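PDB 2ZCA: CRISPR-associated protein Cse2 from Thermus thermophilus, which belongs to the CasB/Cse2 family of type I-E CRISPR systems and probably takes part in adaptive immunity against viruses and plasmids. Local coordinates for residues M1-R13 with I126-W138. Numbering follows the deposited sequence.
Sequences MSPGERFLDWLKR and IDFARLLDDLLRW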
loop_
_atom_site.group_PDB
_atom_site.type_symbol
_atom_site.label_atom_id
_atom_site.label_comp_id
_atom_site.label_asym_id
_atom_site.label_seq_id
_atom_site.Cartn_x
_atom_site.Cartn_y
_atom_site.Cartn_z
HETATM N N MSE A 1 10.126 -5.728 15.000
HETATM C CA MSE A 1 9.279 -4.983 14.024
HETATM C C MSE A 1 8.479 -5.933 13.144
HETATM O O MSE A 1 8.817 -7.109 13.012
HETATM C CB MSE A 1 10.143 -4.114 13.111
HETATM C CG MSE A 1 10.940 -3.026 13.797
HETATM SE SE MSE A 1 11.803 -1.920 12.464
HETATM C CE MSE A 1 13.356 -3.018 12.123
ATOM N N SER A 2 7.416 -5.410 12.543
ATOM C CA SER A 2 6.582 -6.196 11.647
ATOM C C SER A 2 7.159 -5.997 10.249
ATOM O O SER A 2 7.979 -5.106 10.038
ATOM C CB SER A 2 5.140 -5.690 11.679
ATOM O OG SER A 2 5.049 -4.374 11.156
ATOM N N PRO A 3 6.749 -6.830 9.280
ATOM C CA PRO A 3 7.267 -6.678 7.917
ATOM C C PRO A 3 6.992 -5.265 7.390
ATOM O O PRO A 3 7.825 -4.668 6.707
ATOM C CB PRO A 3 6.498 -7.742 7.138
ATOM C CG PRO A 3 6.295 -8.823 8.164
ATOM C CD PRO A 3 5.910 -8.038 9.398
ATOM N N GLY A 4 5.813 -4.744 7.725
ATOM C CA GLY A 4 5.428 -3.410 7.293
ATOM C C GLY A 4 6.303 -2.326 7.889
ATOM O O GLY A 4 6.718 -1.403 7.198
ATOM N N GLU A 5 6.593 -2.433 9.179
ATOM C CA GLU A 5 7.432 -1.442 9.835
ATOM C C GLU A 5 8.859 -1.491 9.286
ATOM O O GLU A 5 9.497 -0.456 9.107
ATOM C CB GLU A 5 7.412 -1.670 11.350
ATOM C CG GLU A 5 6.000 -1.540 11.921
ATOM C CD GLU A 5 5.913 -1.832 13.406
ATOM O OE1 GLU A 5 6.385 -2.904 13.838
ATOM O OE2 GLU A 5 5.357 -0.989 14.139
ATOM N N ARG A 6 9.349 -2.694 9.005
ATOM C CA ARG A 6 10.695 -2.857 8.464
ATOM C C ARG A 6 10.820 -2.217 7.087
ATOM O O ARG A 6 11.805 -1.543 6.788
ATOM C CB ARG A 6 11.060 -4.339 8.361
ATOM C CG ARG A 6 11.616 -4.941 9.642
ATOM C CD ARG A 6 12.215 -6.312 9.375
ATOM N NE ARG A 6 11.202 -7.362 9.369
ATOM C CZ ARG A 6 10.656 -7.868 10.468
ATOM N NH1 ARG A 6 11.030 -7.416 11.657
ATOM N NH2 ARG A 6 9.736 -8.825 10.383
ATOM N N PHE A 7 9.816 -2.430 6.247
ATOM C CA PHE A 7 9.844 -1.873 4.899
ATOM C C PHE A 7 9.685 -0.355 4.936
ATOM O O PHE A 7 10.290 0.365 4.139
ATOM C CB PHE A 7 8.739 -2.503 4.046
ATOM C CG PHE A 7 8.887 -2.226 2.573
ATOM C CD1 PHE A 7 10.091 -2.487 1.926
ATOM C CD2 PHE A 7 7.828 -1.707 1.835
ATOM C CE1 PHE A 7 10.241 -2.235 0.566
ATOM C CE2 PHE A 7 7.967 -1.452 0.471
ATOM C CZ PHE A 7 9.178 -1.717 -0.163
ATOM N N LEU A 8 8.876 0.135 5.869
ATOM C CA LEU A 8 8.674 1.571 5.990
ATOM C C LEU A 8 10.005 2.236 6.338
ATOM O O LEU A 8 10.327 3.310 5.828
ATOM C CB LEU A 8 7.645 1.876 7.076
ATOM C CG LEU A 8 7.381 3.357 7.329
ATOM C CD1 LEU A 8 6.876 4.030 6.054
ATOM C CD2 LEU A 8 6.361 3.488 8.443
ATOM N N ASP A 9 10.772 1.596 7.216
ATOM C CA ASP A 9 12.071 2.126 7.612
ATOM C C ASP A 9 12.959 2.213 6.371
ATOM O O ASP A 9 13.661 3.203 6.157
ATOM C CB ASP A 9 12.727 1.210 8.650
ATOM C CG ASP A 9 14.048 1.757 9.159
ATOM O OD1 ASP A 9 14.037 2.806 9.838
ATOM O OD2 ASP A 9 15.101 1.143 8.880
ATOM N N TRP A 10 12.920 1.163 5.557
ATOM C CA TRP A 10 13.708 1.110 4.330
ATOM C C TRP A 10 13.324 2.248 3.389
ATOM O O TRP A 10 14.191 2.950 2.862
ATOM C CB TRP A 10 13.507 -0.244 3.640
ATOM C CG TRP A 10 14.170 -0.358 2.292
ATOM C CD1 TRP A 10 13.623 -0.050 1.078
ATOM C CD2 TRP A 10 15.512 -0.788 2.029
ATOM N NE1 TRP A 10 14.541 -0.261 0.073
ATOM C CE2 TRP A 10 15.709 -0.713 0.629
ATOM C CE3 TRP A 10 16.569 -1.227 2.838
ATOM C CZ2 TRP A 10 16.920 -1.064 0.023
ATOM C CZ3 TRP A 10 17.775 -1.577 2.233
ATOM C CH2 TRP A 10 17.938 -1.491 0.839
ATOM N N LEU A 11 12.024 2.435 3.176
ATOM C CA LEU A 11 11.557 3.502 2.300
ATOM C C LEU A 11 11.948 4.873 2.846
ATOM O O LEU A 11 12.373 5.743 2.090
ATOM C CB LEU A 11 10.039 3.415 2.117
ATOM C CG LEU A 11 9.579 2.161 1.362
ATOM C CD1 LEU A 11 8.055 2.085 1.345
ATOM C CD2 LEU A 11 10.126 2.193 -0.058
ATOM N N LYS A 12 11.814 5.062 4.158
ATOM C CA LYS A 12 12.172 6.337 4.778
ATOM C C LYS A 12 13.663 6.618 4.632
ATOM O O LYS A 12 14.075 7.766 4.443
ATOM C CB LYS A 12 11.783 6.340 6.261
ATOM C CG LYS A 12 10.300 6.569 6.501
ATOM C CD LYS A 12 9.897 7.946 5.999
ATOM C CE LYS A 12 8.395 8.162 6.061
ATOM N NZ LYS A 12 8.035 9.504 5.531
ATOM N N ARG A 13 14.473 5.569 4.719
ATOM C CA ARG A 13 15.916 5.712 4.576
ATOM C C ARG A 13 16.230 6.134 3.140
ATOM O O ARG A 13 17.077 7.001 2.908
ATOM C CB ARG A 13 16.611 4.390 4.901
ATOM C CG ARG A 13 18.119 4.428 4.757
ATOM C CD ARG A 13 18.741 3.081 5.099
ATOM N NE ARG A 13 20.197 3.111 4.986
ATOM C CZ ARG A 13 20.988 2.070 5.224
ATOM N NH1 ARG A 13 20.465 0.907 5.590
ATOM N NH2 ARG A 13 22.304 2.192 5.098
ATOM N N ILE A 126 -1.347 8.174 5.003
ATOM C CA ILE A 126 -1.893 6.973 5.616
ATOM C C ILE A 126 -0.765 6.140 6.211
ATOM O O ILE A 126 0.416 6.432 5.995
ATOM C CB ILE A 126 -2.661 6.118 4.582
ATOM C CG1 ILE A 126 -1.724 5.699 3.449
ATOM C CG2 ILE A 126 -3.840 6.907 4.035
ATOM C CD1 ILE A 126 -2.350 4.708 2.473
ATOM N N ASP A 127 -1.135 5.108 6.964
ATOM C CA ASP A 127 -0.168 4.227 7.610
ATOM C C ASP A 127 0.298 3.173 6.612
ATOM O O ASP A 127 -0.399 2.187 6.375
ATOM C CB ASP A 127 -0.814 3.538 8.823
ATOM C CG ASP A 127 0.201 2.835 9.719
ATOM O OD1 ASP A 127 1.152 2.222 9.193
ATOM O OD2 ASP A 127 0.037 2.879 10.957
ATOM N N PHE A 128 1.482 3.381 6.037
ATOM C CA PHE A 128 2.029 2.455 5.050
ATOM C C PHE A 128 2.598 1.177 5.648
ATOM O O PHE A 128 2.755 0.176 4.951
ATOM C CB PHE A 128 3.080 3.175 4.203
ATOM C CG PHE A 128 2.484 4.117 3.197
ATOM C CD1 PHE A 128 1.890 3.628 2.038
ATOM C CD2 PHE A 128 2.471 5.488 3.427
ATOM C CE1 PHE A 128 1.289 4.493 1.119
ATOM C CE2 PHE A 128 1.872 6.362 2.513
ATOM C CZ PHE A 128 1.281 5.863 1.362
ATOM N N ALA A 129 2.898 1.203 6.941
ATOM C CA ALA A 129 3.411 0.022 7.614
ATOM C C ALA A 129 2.253 -0.966 7.745
ATOM O O ALA A 129 2.381 -2.138 7.396
ATOM C CB ALA A 129 3.956 0.394 8.988
ATOM N N ARG A 130 1.117 -0.485 8.240
ATOM C CA ARG A 130 -0.057 -1.343 8.386
ATOM C C ARG A 130 -0.574 -1.742 7.009
ATOM O O ARG A 130 -1.091 -2.840 6.824
ATOM C CB ARG A 130 -1.167 -0.624 9.177
ATOM C CG ARG A 130 -2.443 -1.453 9.370
ATOM C CD ARG A 130 -2.160 -2.859 9.925
ATOM N NE ARG A 130 -1.614 -2.857 11.281
ATOM C CZ ARG A 130 -2.344 -2.807 12.395
ATOM N NH1 ARG A 130 -3.669 -2.755 12.330
ATOM N NH2 ARG A 130 -1.745 -2.821 13.579
ATOM N N LEU A 131 -0.431 -0.857 6.028
ATOM C CA LEU A 131 -0.894 -1.187 4.688
ATOM C C LEU A 131 -0.172 -2.431 4.155
ATOM O O LEU A 131 -0.804 -3.330 3.599
ATOM C CB LEU A 131 -0.683 -0.007 3.731
ATOM C CG LEU A 131 -1.192 -0.251 2.305
ATOM C CD1 LEU A 131 -2.677 -0.613 2.346
ATOM C CD2 LEU A 131 -0.970 0.993 1.448
ATOM N N LEU A 132 1.145 -2.493 4.324
ATOM C CA LEU A 132 1.885 -3.656 3.840
ATOM C C LEU A 132 1.550 -4.902 4.660
ATOM O O LEU A 132 1.328 -5.972 4.100
ATOM C CB LEU A 132 3.397 -3.409 3.879
ATOM C CG LEU A 132 4.242 -4.619 3.462
ATOM C CD1 LEU A 132 3.874 -5.040 2.041
ATOM C CD2 LEU A 132 5.722 -4.282 3.559
ATOM N N ASP A 133 1.519 -4.772 5.982
ATOM C CA ASP A 133 1.199 -5.929 6.811
ATOM C C ASP A 133 -0.154 -6.501 6.417
ATOM O O ASP A 133 -0.349 -7.720 6.419
ATOM C CB ASP A 133 1.187 -5.561 8.299
ATOM C CG ASP A 133 2.578 -5.326 8.853
ATOM O OD1 ASP A 133 3.500 -6.078 8.480
ATOM O OD2 ASP A 133 2.746 -4.403 9.674
ATOM N N ASP A 134 -1.090 -5.618 6.081
ATOM C CA ASP A 134 -2.423 -6.054 5.689
ATOM C C ASP A 134 -2.439 -6.691 4.300
ATOM O O ASP A 134 -3.051 -7.736 4.099
ATOM C CB ASP A 134 -3.407 -4.881 5.737
ATOM C CG ASP A 134 -3.701 -4.424 7.151
ATOM O OD1 ASP A 134 -3.434 -5.204 8.092
ATOM O OD2 ASP A 134 -4.211 -3.293 7.320
ATOM N N LEU A 135 -1.760 -6.067 3.343
ATOM C CA LEU A 135 -1.724 -6.603 1.986
ATOM C C LEU A 135 -1.068 -7.989 1.974
ATOM O O LEU A 135 -1.479 -8.883 1.234
ATOM C CB LEU A 135 -0.964 -5.638 1.066
ATOM C CG LEU A 135 -0.961 -5.951 -0.435
ATOM C CD1 LEU A 135 -2.393 -6.085 -0.950
ATOM C CD2 LEU A 135 -0.227 -4.842 -1.176
ATOM N N LEU A 136 -0.049 -8.168 2.805
ATOM C CA LEU A 136 0.638 -9.450 2.886
ATOM C C LEU A 136 -0.286 -10.574 3.352
ATOM O O LEU A 136 -0.081 -11.738 3.008
ATOM C CB LEU A 136 1.831 -9.345 3.838
ATOM C CG LEU A 136 3.060 -8.610 3.302
ATOM C CD1 LEU A 136 4.047 -8.333 4.434
ATOM C CD2 LEU A 136 3.711 -9.462 2.221
ATOM N N ARG A 137 -1.312 -10.226 4.121
ATOM C CA ARG A 137 -2.243 -11.223 4.649
ATOM C C ARG A 137 -3.617 -11.138 3.986
ATOM O O ARG A 137 -4.577 -11.753 4.441
ATOM C CB ARG A 137 -2.398 -11.019 6.156
ATOM C CG ARG A 137 -1.086 -11.104 6.935
ATOM C CD ARG A 137 -1.285 -10.671 8.379
ATOM N NE ARG A 137 -1.599 -9.246 8.491
ATOM C CZ ARG A 137 -2.066 -8.670 9.595
ATOM N NH1 ARG A 137 -2.278 -9.401 10.683
ATOM N NH2 ARG A 137 -2.327 -7.366 9.613
ATOM N N TRP A 138 -3.693 -10.398 2.890
ATOM C CA TRP A 138 -4.957 -10.189 2.193
ATOM C C TRP A 138 -5.656 -11.445 1.688
ATOM O O TRP A 138 -6.886 -11.498 1.641
ATOM C CB TRP A 138 -4.734 -9.224 1.025
ATOM C CG TRP A 138 -5.999 -8.660 0.449
ATOM C CD1 TRP A 138 -6.703 -9.137 -0.621
ATOM C CD2 TRP A 138 -6.709 -7.509 0.917
ATOM N NE1 TRP A 138 -7.808 -8.347 -0.850
ATOM C CE2 TRP A 138 -7.835 -7.342 0.081
ATOM C CE3 TRP A 138 -6.502 -6.600 1.964
ATOM C CZ2 TRP A 138 -8.752 -6.302 0.259
ATOM C CZ3 TRP A 138 -7.419 -5.562 2.140
ATOM C CH2 TRP A 138 -8.528 -5.426 1.289
HETATM O O HOH W 1 5.611 -0.574 4.688
#
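The Phe7 ring meets Leu132 obliquely: CD2 of Leu132 lies 3.5 Å from Phe7 CB, while Leu11 CG sits over one ring face, offset toward the rim. His62 of helix 56-71 packs edge-to-face with the same ring, and Phe48 also meets it. A second flat group, the Asp133 carboxylate, faces the N-terminal end of helix 3-13. Its OD2 takes the Ser2 hydroxyl through the syn lone pair (OG to OD2, 2.7 Å), and its OD1 accepts from Gly4 N at 2.8 Å, from 43° above the carboxylate plane. Asp133 CG stands anti to its carbonyl carbon (chi1 -73°), which carries the carboxylate toward this helix start, where the dipole probably favours the charged form. Ser2 OG also accepts from Glu5 N, and Ser2 N in turn donates to Glu5 OE1. Gly4 CA touches Ala129 O at 3.3 Å in a CA-H...O contact. A water donates to both Gly4 O and Phe128 O. Without a side chain at Gly4, the axes of helices 3-13 and 128-136 approach to 7.3 Å, their directions 132° apart. Ser2 and Glu5 thus form a capping box, reinforced by Asp133, where two helices of this all-helical Cse2 fold pack closely.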